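Local coordinates for protein 433aa long hypothetical phosphoribosylglycinamide formyl transferase (Pyrococcus horikoshii, PDB 2DWC) that is of unknown function but belongs by sequence to the ATP-grasp family and binds adenosine-5'-diphosphate, at residues A132-S137 against K264-V269; F229-G234 against E258-A263; E253-E258 against M280-D285. All blocks are in the same frame, centred on the assembly; numbering follows the deposited sequence.

Contact 1 (A132-S137 against K264-V269); sequences AKVPTS and KRITDV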
loop_
_atom_site.group_PDB
_atom_site.type_symbol
_atom_site.label_atom_id
_atom_site.label_comp_id
_atom_site.label_asym_id
_atom_site.label_seq_id
_atom_site.Cartn_x
_atom_site.Cartn_y
_atom_site.Cartn_z
ATOM N N ALA B 132 -35.396 -0.023 -7.120
ATOM C CA ALA B 132 -34.798 0.706 -6.010
ATOM C C ALA B 132 -35.727 1.850 -5.595
ATOM O O ALA B 132 -35.727 2.251 -4.441
ATOM C CB ALA B 132 -33.391 1.298 -6.429
ATOM N N LYS B 133 -36.463 2.390 -6.569
ATOM C CA LYS B 133 -37.388 3.504 -6.357
ATOM C C LYS B 133 -36.680 4.729 -5.829
ATOM O O LYS B 133 -36.955 5.208 -4.727
ATOM C CB LYS B 133 -38.506 3.074 -5.405
ATOM C CG LYS B 133 -39.314 1.944 -5.959
ATOM C CD LYS B 133 -40.376 1.516 -4.951
ATOM C CE LYS B 133 -41.236 0.378 -5.481
ATOM N NZ LYS B 133 -42.291 0.010 -4.478
ATOM N N VAL B 134 -35.725 5.215 -6.615
ATOM C CA VAL B 134 -34.961 6.389 -6.229
ATOM C C VAL B 134 -35.128 7.428 -7.301
ATOM O O VAL B 134 -35.399 7.113 -8.450
ATOM C CB VAL B 134 -33.438 6.066 -6.070
ATOM C CG1 VAL B 134 -33.225 5.124 -4.896
ATOM C CG2 VAL B 134 -32.900 5.474 -7.351
ATOM N N PRO B 135 -34.963 8.702 -6.937
ATOM C CA PRO B 135 -35.110 9.770 -7.924
ATOM C C PRO B 135 -34.017 9.768 -8.980
ATOM O O PRO B 135 -32.859 9.465 -8.691
ATOM C CB PRO B 135 -35.105 11.046 -7.069
ATOM C CG PRO B 135 -34.286 10.672 -5.876
ATOM C CD PRO B 135 -34.610 9.215 -5.598
ATOM N N THR B 136 -34.397 10.082 -10.209
ATOM C CA THR B 136 -33.437 10.155 -11.304
ATOM C C THR B 136 -33.912 11.243 -12.237
ATOM O O THR B 136 -35.012 11.775 -12.066
ATOM C CB THR B 136 -33.405 8.878 -12.165
ATOM O OG1 THR B 136 -34.610 8.805 -12.941
ATOM C CG2 THR B 136 -33.286 7.629 -11.310
ATOM N N SER B 137 -33.075 11.572 -13.207
ATOM C CA SER B 137 -33.433 12.550 -14.229
ATOM C C SER B 137 -34.648 12.005 -14.978
ATOM O O SER B 137 -34.845 10.793 -15.055
ATOM C CB SER B 137 -32.286 12.717 -15.220
ATOM O OG SER B 137 -31.999 11.498 -15.909
ATOM N N LYS B 264 -28.235 3.074 -0.528
ATOM C CA LYS B 264 -28.715 1.860 0.132
ATOM C C LYS B 264 -29.835 1.167 -0.642
ATOM O O LYS B 264 -29.854 -0.071 -0.759
ATOM C CB LYS B 264 -29.189 2.192 1.560
ATOM C CG LYS B 264 -29.762 1.000 2.361
ATOM C CD LYS B 264 -28.712 -0.005 2.736
ATOM C CE LYS B 264 -29.137 -0.857 3.956
ATOM N NZ LYS B 264 -30.370 -1.675 3.715
ATOM N N ARG B 265 -30.767 1.961 -1.163
ATOM C CA ARG B 265 -31.892 1.394 -1.923
ATOM C C ARG B 265 -31.363 0.697 -3.179
ATOM O O ARG B 265 -31.854 -0.359 -3.553
ATOM C CB ARG B 265 -32.874 2.497 -2.317
ATOM C CG ARG B 265 -33.876 2.853 -1.209
ATOM C CD ARG B 265 -34.801 3.951 -1.708
ATOM N NE ARG B 265 -35.959 4.169 -0.857
ATOM C CZ ARG B 265 -36.901 3.262 -0.628
ATOM N NH1 ARG B 265 -36.821 2.051 -1.183
ATOM N NH2 ARG B 265 -37.936 3.580 0.140
ATOM N N ILE B 266 -30.329 1.269 -3.785
ATOM C CA ILE B 266 -29.765 0.679 -5.000
ATOM C C ILE B 266 -28.975 -0.590 -4.691
ATOM O O ILE B 266 -29.162 -1.614 -5.340
ATOM C CB ILE B 266 -28.871 1.675 -5.728
ATOM C CG1 ILE B 266 -29.758 2.756 -6.375
ATOM C CG2 ILE B 266 -28.027 0.946 -6.820
ATOM C CD1 ILE B 266 -28.989 4.030 -6.791
ATOM N N THR B 267 -28.084 -0.522 -3.713
ATOM C CA THR B 267 -27.301 -1.726 -3.422
ATOM C C THR B 267 -28.141 -2.855 -2.826
ATOM O O THR B 267 -27.838 -4.026 -3.044
ATOM C CB THR B 267 -26.059 -1.400 -2.545
ATOM O OG1 THR B 267 -26.473 -0.887 -1.281
ATOM C CG2 THR B 267 -25.170 -0.357 -3.267
ATOM N N ASP B 268 -29.200 -2.536 -2.072
ATOM C CA ASP B 268 -30.075 -3.605 -1.550
ATOM C C ASP B 268 -30.688 -4.360 -2.750
ATOM O O ASP B 268 -30.911 -5.581 -2.677
ATOM C CB ASP B 268 -31.227 -3.004 -0.720
ATOM C CG ASP B 268 -30.813 -2.628 0.690
ATOM O OD1 ASP B 268 -31.634 -1.955 1.358
ATOM O OD2 ASP B 268 -29.688 -2.980 1.147
ATOM N N VAL B 269 -31.014 -3.647 -3.828
ATOM C CA VAL B 269 -31.552 -4.327 -5.010
ATOM C C VAL B 269 -30.474 -5.132 -5.773
ATOM O O VAL B 269 -30.721 -6.269 -6.199
ATOM C CB VAL B 269 -32.192 -3.332 -5.985
ATOM C CG1 VAL B 269 -32.557 -4.040 -7.297
ATOM C CG2 VAL B 269 -33.471 -2.730 -5.337
#
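Ala-132 and Val-134 pack on one flank of helix 253-270 through Arg-265, Ile-266 and Val-269, joining two parts of the ATP-grasp fold: this long helix and the loop that leads from helix 121-132 to strand 139-142. The backbones are closest where the CA atoms of Ala-132 and Arg-265 lie 5.1 Å apart, a spacing that the small alanine side chain allows. Lys-133, with positive phi (60°), is the first residue to leave helical geometry, and beyond it the chain runs on to Ser-137 of the adenosine-5'-diphosphate pocket.

The apolar contacts centre on Ala-132. Its CB meets CG1 of Ile-266 at 3.9 Å, while CG2 of Val-269, turned beside its own backbone N (CG1 being anti to it, chi1 172°), approaches the CA of Ala-132 at 3.7 Å. Farther along the loop, CG2 of Val-134 faces CD1 of Ile-266 at 4.2 Å. Ile-266 also touches Val-278 of strand 274-283, so the same side chain reaches the sheet.

Arg-265 covers the exposed side, mostly with its aliphatic chain. That chain is extended from CG to NE and slides past Val-134 in the opposite direction, CG1 of Val-134 lying 3.7 Å from CB of Arg-265. The carbonyl O of Lys-133 stands over one face of the guanidinium, and the O of Ala-132 lies 3.3 Å from CD of Arg-265.

Contact 2 (F229-G234 against E258-A263); sequences FPKPVG and EVYRIA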
loop_
_atom_site.group_PDB
_atom_site.type_symbol
_atom_site.label_atom_id
_atom_site.label_comp_id
_atom_site.label_asym_id
_atom_site.label_seq_id
_atom_site.Cartn_x
_atom_site.Cartn_y
_atom_site.Cartn_z
ATOM N N PHE B 229 -21.121 2.814 4.606
ATOM C CA PHE B 229 -20.989 3.979 3.766
ATOM C C PHE B 229 -19.866 4.943 4.018
ATOM O O PHE B 229 -19.856 5.646 5.065
ATOM C CB PHE B 229 -22.293 4.795 3.838
ATOM C CG PHE B 229 -23.502 4.029 3.353
ATOM C CD1 PHE B 229 -24.208 3.192 4.224
ATOM C CD2 PHE B 229 -23.866 4.091 2.024
ATOM C CE1 PHE B 229 -25.269 2.423 3.758
ATOM C CE2 PHE B 229 -24.927 3.324 1.534
ATOM C CZ PHE B 229 -25.630 2.487 2.408
ATOM N N PRO B 230 -18.895 5.010 3.083
ATOM C CA PRO B 230 -17.783 5.961 3.237
ATOM C C PRO B 230 -18.349 7.368 2.965
ATOM O O PRO B 230 -19.477 7.524 2.445
ATOM C CB PRO B 230 -16.808 5.594 2.094
ATOM C CG PRO B 230 -17.082 4.120 1.857
ATOM C CD PRO B 230 -18.627 4.015 2.023
ATOM N N LYS B 231 -17.565 8.403 3.251
ATOM C CA LYS B 231 -18.035 9.744 2.932
ATOM C C LYS B 231 -18.144 9.874 1.400
ATOM O O LYS B 231 -17.353 9.285 0.651
ATOM C CB LYS B 231 -17.039 10.784 3.469
ATOM C CG LYS B 231 -17.103 10.955 4.957
ATOM C CD LYS B 231 -18.326 11.863 5.240
ATOM C CE LYS B 231 -18.425 12.266 6.676
ATOM N NZ LYS B 231 -19.512 13.303 6.806
ATOM N N PRO B 232 -19.127 10.634 0.896
ATOM C CA PRO B 232 -19.280 10.812 -0.553
ATOM C C PRO B 232 -17.977 11.370 -1.189
ATOM O O PRO B 232 -17.255 12.167 -0.569
ATOM C CB PRO B 232 -20.437 11.842 -0.664
ATOM C CG PRO B 232 -21.246 11.576 0.559
ATOM C CD PRO B 232 -20.198 11.321 1.647
ATOM N N VAL B 233 -17.704 10.968 -2.420
ATOM C CA VAL B 233 -16.519 11.419 -3.137
ATOM C C VAL B 233 -16.950 12.374 -4.231
ATOM O O VAL B 233 -17.723 12.001 -5.109
ATOM C CB VAL B 233 -15.758 10.181 -3.777
ATOM C CG1 VAL B 233 -14.770 10.624 -4.863
ATOM C CG2 VAL B 233 -15.042 9.431 -2.668
ATOM N N GLY B 234 -16.474 13.618 -4.188
ATOM C CA GLY B 234 -16.832 14.499 -5.274
ATOM C C GLY B 234 -15.909 14.325 -6.488
ATOM O O GLY B 234 -14.767 13.858 -6.333
ATOM N N GLU B 258 -29.179 11.865 2.211
ATOM C CA GLU B 258 -30.001 11.413 1.082
ATOM C C GLU B 258 -29.114 10.546 0.163
ATOM O O GLU B 258 -29.578 9.571 -0.453
ATOM C CB GLU B 258 -30.535 12.624 0.319
ATOM C CG GLU B 258 -31.383 12.317 -0.891
ATOM C CD GLU B 258 -32.785 11.775 -0.536
ATOM O OE1 GLU B 258 -33.600 11.666 -1.471
ATOM O OE2 GLU B 258 -33.057 11.458 0.648
ATOM N N VAL B 259 -27.840 10.920 0.065
ATOM C CA VAL B 259 -26.891 10.134 -0.767
ATOM C C VAL B 259 -26.837 8.722 -0.190
ATOM O O VAL B 259 -26.947 7.740 -0.923
ATOM C CB VAL B 259 -25.476 10.793 -0.755
ATOM C CG1 VAL B 259 -24.380 9.782 -1.222
ATOM C CG2 VAL B 259 -25.483 12.004 -1.673
ATOM N N TYR B 260 -26.699 8.601 1.129
ATOM C CA TYR B 260 -26.660 7.275 1.757
ATOM C C TYR B 260 -27.987 6.546 1.553
ATOM O O TYR B 260 -28.004 5.361 1.272
ATOM C CB TYR B 260 -26.396 7.352 3.271
ATOM C CG TYR B 260 -25.093 8.045 3.658
ATOM C CD1 TYR B 260 -24.972 8.743 4.866
ATOM C CD2 TYR B 260 -23.982 8.012 2.802
ATOM C CE1 TYR B 260 -23.787 9.389 5.206
ATOM C CE2 TYR B 260 -22.785 8.667 3.129
ATOM C CZ TYR B 260 -22.688 9.352 4.318
ATOM O OH TYR B 260 -21.526 10.042 4.595
ATOM N N ARG B 261 -29.110 7.249 1.703
ATOM C CA ARG B 261 -30.398 6.593 1.530
ATOM C C ARG B 261 -30.584 6.022 0.114
ATOM O O ARG B 261 -31.061 4.881 -0.057
ATOM C CB ARG B 261 -31.532 7.615 1.840
ATOM C CG ARG B 261 -32.946 7.001 1.883
ATOM C CD ARG B 261 -34.049 8.092 1.949
ATOM N NE ARG B 261 -34.237 8.806 0.684
ATOM C CZ ARG B 261 -34.827 8.292 -0.395
ATOM N NH1 ARG B 261 -35.293 7.043 -0.377
ATOM N NH2 ARG B 261 -34.971 9.038 -1.487
ATOM N N ILE B 262 -30.244 6.824 -0.888
ATOM C CA ILE B 262 -30.390 6.418 -2.297
ATOM C C ILE B 262 -29.430 5.260 -2.600
ATOM O O ILE B 262 -29.817 4.251 -3.225
ATOM C CB ILE B 262 -30.120 7.620 -3.224
ATOM C CG1 ILE B 262 -31.351 8.546 -3.183
ATOM C CG2 ILE B 262 -29.867 7.165 -4.667
ATOM C CD1 ILE B 262 -31.144 9.864 -3.771
ATOM N N ALA B 263 -28.178 5.406 -2.161
ATOM C CA ALA B 263 -27.203 4.313 -2.389
ATOM C C ALA B 263 -27.711 3.011 -1.752
ATOM O O ALA B 263 -27.650 1.939 -2.360
ATOM C CB ALA B 263 -25.776 4.714 -1.778
HETATM O O HOH W 1 -19.643 8.263 5.921
#
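Val-259 opens the helical side of this buried contact, in which helix 253-270 packs on strand 225-238 of the large mixed sheet in the ATP-grasp domain. Its CG1, anti to the backbone N (chi1 162°), meets CG of Pro-232 at 4.0 Å.

Tyr-260 follows and has the most surface covered here. Its ring reaches along 229-232: CB of Phe-229 sits 4.2 Å from the ring centroid in an off-centre CH-pi contact, 29° from the normal, and the O of Pro-230 comes to 3.6 Å from CE2 of Tyr-260. Pro-232 crosses the tyrosine at about a right angle and brings CD to 3.5 Å from the Tyr-260 OH. The two aromatic rings are oblique, with planes at 43°, while CB of Tyr-260 lies above one face of the phenylalanine ring, offset toward its rim.

One turn on, CB of Ala-263 meets the same phenylalanine ring at the edge, 3.7 Å from CE2 of Phe-229. The ring is thus touched by the helix both over a face and at its rim.

A water donates to Phe-229 O and to the phenol oxygen of Tyr-260, bridging strand and helix, and that hydroxyl is also hydrogen-bonded to Glu-256 OE2. The same carboxylate oxygen forms a salt bridge with NZ of Lys-231. The chemistry is therefore chiefly apolar packing, with a single phenol whose oxygen is satisfied by a water and a carboxylate; the lysine's charge probably polarises this small network.

Contact 3 (E253-E258 against M280-D285); sequences EKAERE and MFVKGD. With ADP (adenosine-5'-diphosphate), chain H.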
loop_
_atom_site.group_PDB
_atom_site.type_symbol
_atom_site.label_atom_id
_atom_site.label_comp_id
_atom_site.label_asym_id
_atom_site.label_seq_id
_atom_site.Cartn_x
_atom_site.Cartn_y
_atom_site.Cartn_z
ATOM N N GLU B 253 -25.378 18.377 4.945
ATOM C CA GLU B 253 -25.594 17.212 5.771
ATOM C C GLU B 253 -26.888 16.532 5.314
ATOM O O GLU B 253 -26.994 15.302 5.338
ATOM C CB GLU B 253 -25.671 17.624 7.229
ATOM C CG GLU B 253 -25.149 16.555 8.142
ATOM C CD GLU B 253 -24.785 17.084 9.508
ATOM O OE1 GLU B 253 -24.042 18.093 9.581
ATOM O OE2 GLU B 253 -25.228 16.482 10.511
ATOM N N LYS B 254 -27.870 17.324 4.882
ATOM C CA LYS B 254 -29.120 16.735 4.386
ATOM C C LYS B 254 -28.867 15.961 3.094
ATOM O O LYS B 254 -29.349 14.842 2.921
ATOM C CB LYS B 254 -30.185 17.805 4.104
ATOM C CG LYS B 254 -30.847 18.313 5.364
ATOM C CD LYS B 254 -32.134 19.075 5.077
ATOM C CE LYS B 254 -32.725 19.604 6.392
ATOM N NZ LYS B 254 -34.093 20.187 6.211
ATOM N N ALA B 255 -28.112 16.562 2.185
ATOM C CA ALA B 255 -27.807 15.898 0.922
ATOM C C ALA B 255 -27.006 14.627 1.216
ATOM O O ALA B 255 -27.221 13.588 0.588
ATOM C CB ALA B 255 -27.004 16.829 0.014
ATOM N N GLU B 256 -26.076 14.721 2.162
ATOM C CA GLU B 256 -25.241 13.574 2.507
ATOM C C GLU B 256 -26.091 12.401 2.969
ATOM O O GLU B 256 -25.882 11.254 2.554
ATOM C CB GLU B 256 -24.226 13.945 3.595
ATOM C CG GLU B 256 -23.332 12.799 4.019
ATOM C CD GLU B 256 -22.415 13.176 5.134
ATOM O OE1 GLU B 256 -22.394 14.370 5.487
ATOM O OE2 GLU B 256 -21.729 12.289 5.673
ATOM N N ARG B 257 -27.073 12.662 3.823
ATOM C CA ARG B 257 -27.913 11.561 4.272
ATOM C C ARG B 257 -28.785 11.009 3.133
ATOM O O ARG B 257 -29.131 9.818 3.123
ATOM C CB ARG B 257 -28.804 11.994 5.448
ATOM C CG ARG B 257 -28.011 12.529 6.631
ATOM C CD ARG B 257 -28.835 12.601 7.923
ATOM N NE ARG B 257 -28.938 11.279 8.537
ATOM C CZ ARG B 257 -30.010 10.488 8.482
ATOM N NH1 ARG B 257 -31.116 10.874 7.845
ATOM N NH2 ARG B 257 -29.963 9.288 9.041
ATOM N N GLU B 258 -29.179 11.865 2.211
ATOM C CA GLU B 258 -30.001 11.413 1.082
ATOM C C GLU B 258 -29.114 10.546 0.163
ATOM O O GLU B 258 -29.578 9.571 -0.453
ATOM C CB GLU B 258 -30.535 12.624 0.319
ATOM C CG GLU B 258 -31.383 12.317 -0.891
ATOM C CD GLU B 258 -32.785 11.775 -0.536
ATOM O OE1 GLU B 258 -33.600 11.666 -1.471
ATOM O OE2 GLU B 258 -33.057 11.458 0.648
ATOM N N MET B 280 -24.191 9.958 -8.327
ATOM C CA MET B 280 -25.346 10.819 -8.081
ATOM C C MET B 280 -25.051 12.277 -8.393
ATOM O O MET B 280 -23.894 12.700 -8.387
ATOM C CB MET B 280 -25.744 10.716 -6.617
ATOM C CG MET B 280 -26.252 9.334 -6.232
ATOM S SD MET B 280 -26.655 9.236 -4.504
ATOM C CE MET B 280 -26.192 7.617 -4.043
ATOM N N PHE B 281 -26.104 13.047 -8.685
ATOM C CA PHE B 281 -25.951 14.485 -8.930
ATOM C C PHE B 281 -26.534 15.176 -7.689
ATOM O O PHE B 281 -27.557 14.741 -7.153
ATOM C CB PHE B 281 -26.764 14.937 -10.174
ATOM C CG PHE B 281 -26.408 14.207 -11.445
ATOM C CD1 PHE B 281 -25.079 13.926 -11.760
ATOM C CD2 PHE B 281 -27.399 13.873 -12.372
ATOM C CE1 PHE B 281 -24.732 13.330 -12.979
ATOM C CE2 PHE B 281 -27.074 13.284 -13.593
ATOM C CZ PHE B 281 -25.731 13.010 -13.906
ATOM N N VAL B 282 -25.890 16.253 -7.236
ATOM C CA VAL B 282 -26.373 16.974 -6.062
ATOM C C VAL B 282 -26.550 18.458 -6.356
ATOM O O VAL B 282 -25.669 19.097 -6.937
ATOM C CB VAL B 282 -25.377 16.859 -4.865
ATOM C CG1 VAL B 282 -25.926 17.644 -3.646
ATOM C CG2 VAL B 282 -25.168 15.390 -4.487
ATOM N N LYS B 283 -27.695 19.005 -5.951
ATOM C CA LYS B 283 -27.941 20.444 -6.135
ATOM C C LYS B 283 -28.611 20.845 -4.819
ATOM O O LYS B 283 -29.780 20.536 -4.592
ATOM C CB LYS B 283 -28.880 20.692 -7.320
ATOM C CG LYS B 283 -28.745 22.106 -7.890
ATOM C CD LYS B 283 -30.073 22.657 -8.322
ATOM C CE LYS B 283 -29.928 24.114 -8.735
ATOM N NZ LYS B 283 -31.252 24.805 -8.613
ATOM N N GLY B 284 -27.852 21.478 -3.928
ATOM C CA GLY B 284 -28.399 21.824 -2.632
ATOM C C GLY B 284 -28.697 20.558 -1.848
ATOM O O GLY B 284 -27.821 19.700 -1.700
ATOM N N ASP B 285 -29.922 20.413 -1.347
ATOM C CA ASP B 285 -30.278 19.222 -0.588
ATOM C C ASP B 285 -30.876 18.151 -1.515
ATOM O O ASP B 285 -31.184 17.042 -1.059
ATOM C CB ASP B 285 -31.314 19.540 0.501
ATOM C CG ASP B 285 -30.741 20.358 1.673
ATOM O OD1 ASP B 285 -31.513 20.626 2.625
ATOM O OD2 ASP B 285 -29.540 20.727 1.663
HETATM P PB ADP H . -20.815 7.474 -18.690
HETATM O O1B ADP H . -20.401 6.318 -17.864
HETATM O O2B ADP H . -19.905 8.796 -18.837
HETATM O O3B ADP H . -21.892 7.328 -19.877
HETATM P PA ADP H . -22.963 9.203 -18.177
HETATM O O1A ADP H . -23.067 9.249 -19.653
HETATM O O2A ADP H . -24.349 8.729 -17.511
HETATM O O3A ADP H . -21.849 8.161 -17.665
HETATM O "O5'" ADP H . -22.596 10.638 -17.554
HETATM C "C5'" ADP H . -21.395 11.309 -17.945
HETATM C "C4'" ADP H . -21.485 12.770 -17.508
HETATM O "O4'" ADP H . -22.388 13.530 -18.327
HETATM C "C3'" ADP H . -22.081 12.838 -16.102
HETATM O "O3'" ADP H . -21.053 12.571 -15.145
HETATM C "C2'" ADP H . -22.427 14.325 -16.096
HETATM O "O2'" ADP H . -21.220 15.091 -16.059
HETATM C "C1'" ADP H . -23.080 14.459 -17.472
HETATM N N9 ADP H . -24.502 14.047 -17.429
HETATM C C8 ADP H . -24.988 12.848 -17.734
HETATM N N7 ADP H . -26.315 12.858 -17.601
HETATM C C5 ADP H . -26.674 14.072 -17.213
HETATM C C6 ADP H . -27.892 14.676 -16.907
HETATM N N6 ADP H . -29.029 14.000 -17.035
HETATM N N1 ADP H . -27.898 15.957 -16.514
HETATM C C2 ADP H . -26.778 16.652 -16.419
HETATM N N3 ADP H . -25.605 16.111 -16.706
HETATM C C4 ADP H . -25.520 14.837 -17.100
#
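The first turns of helix 253-270 pack against the end of strand 274-283 and the turn that follows it, in the mixed sheet of the ATP-grasp domain, on the strand whose Phe-281 lines the adenosine-5'-diphosphate pocket. The backbones come close at Ala-255 and Asp-285, whose CA atoms are 4.4 Å apart.

Ala-255 is the buried centre. Its CB points at the strand and meets CG1 of Val-282 at 3.9 Å; this methyl is anti to the valine backbone N (chi1 180°). The same CB lies 3.4 Å from the O of Gly-284. Gly-284 has positive phi (66°) and takes the chain through the turn from the strand toward Asp-285.

On the solvent-exposed side the carboxylate of Asp-285 lies against the aliphatic part of Lys-254, the two side chains crossing obliquely. OD1 of Asp-285 is 3.0 Å from CD of Lys-254, while NZ of Lys-254 remains 4.4 Å from that oxygen, beyond salt-bridge distance. The opposite charges may still attract weakly, but the extended lysine chain carries the amino group past the carboxylate. OD2 of Asp-285 is instead hydrogen-bonded to the OG of Ser-252, just before the helix; that same OG is also hydrogen-bonded to the N of Ala-255, so one serine links the turn to the helix start.

Phe-281 belongs to the nucleotide side of the strand: its CZ lies 3.6 Å from C5 of the adenosine-5'-diphosphate, and its ring stacks with Phe-207. Met-280, its neighbour in sequence, packs on Val-259, Ile-262 and Ala-263 of the helix, and Val-282 touches Ile-251. The strand thus stands between helix 253-270 and the nucleotide, paired with strand 209-219 and with strand 286-293.

All three contacts draw on helix 253-270: contact 3 uses its first turns, contact 2 its middle and contact 1 its later part. Their centres lie about 8 Å (contacts 2 and 3), about 12 Å (1 and 2) and about 14 Å (1 and 3) apart. Along the chain, contact 2 is nested within the loop closed by contact 1, whereas contact 3 interleaves with both. Contacts 2 and 3 reach the same mixed sheet and share Glu-258, and the CE of Met-280 lies 3.2 Å from the O of Val-259. One helix therefore ties two sheet strands and the 132-137 loop together within the ATP-grasp domain, with Ser-137 and Phe-281 extending to the adenosine-5'-diphosphate pocket.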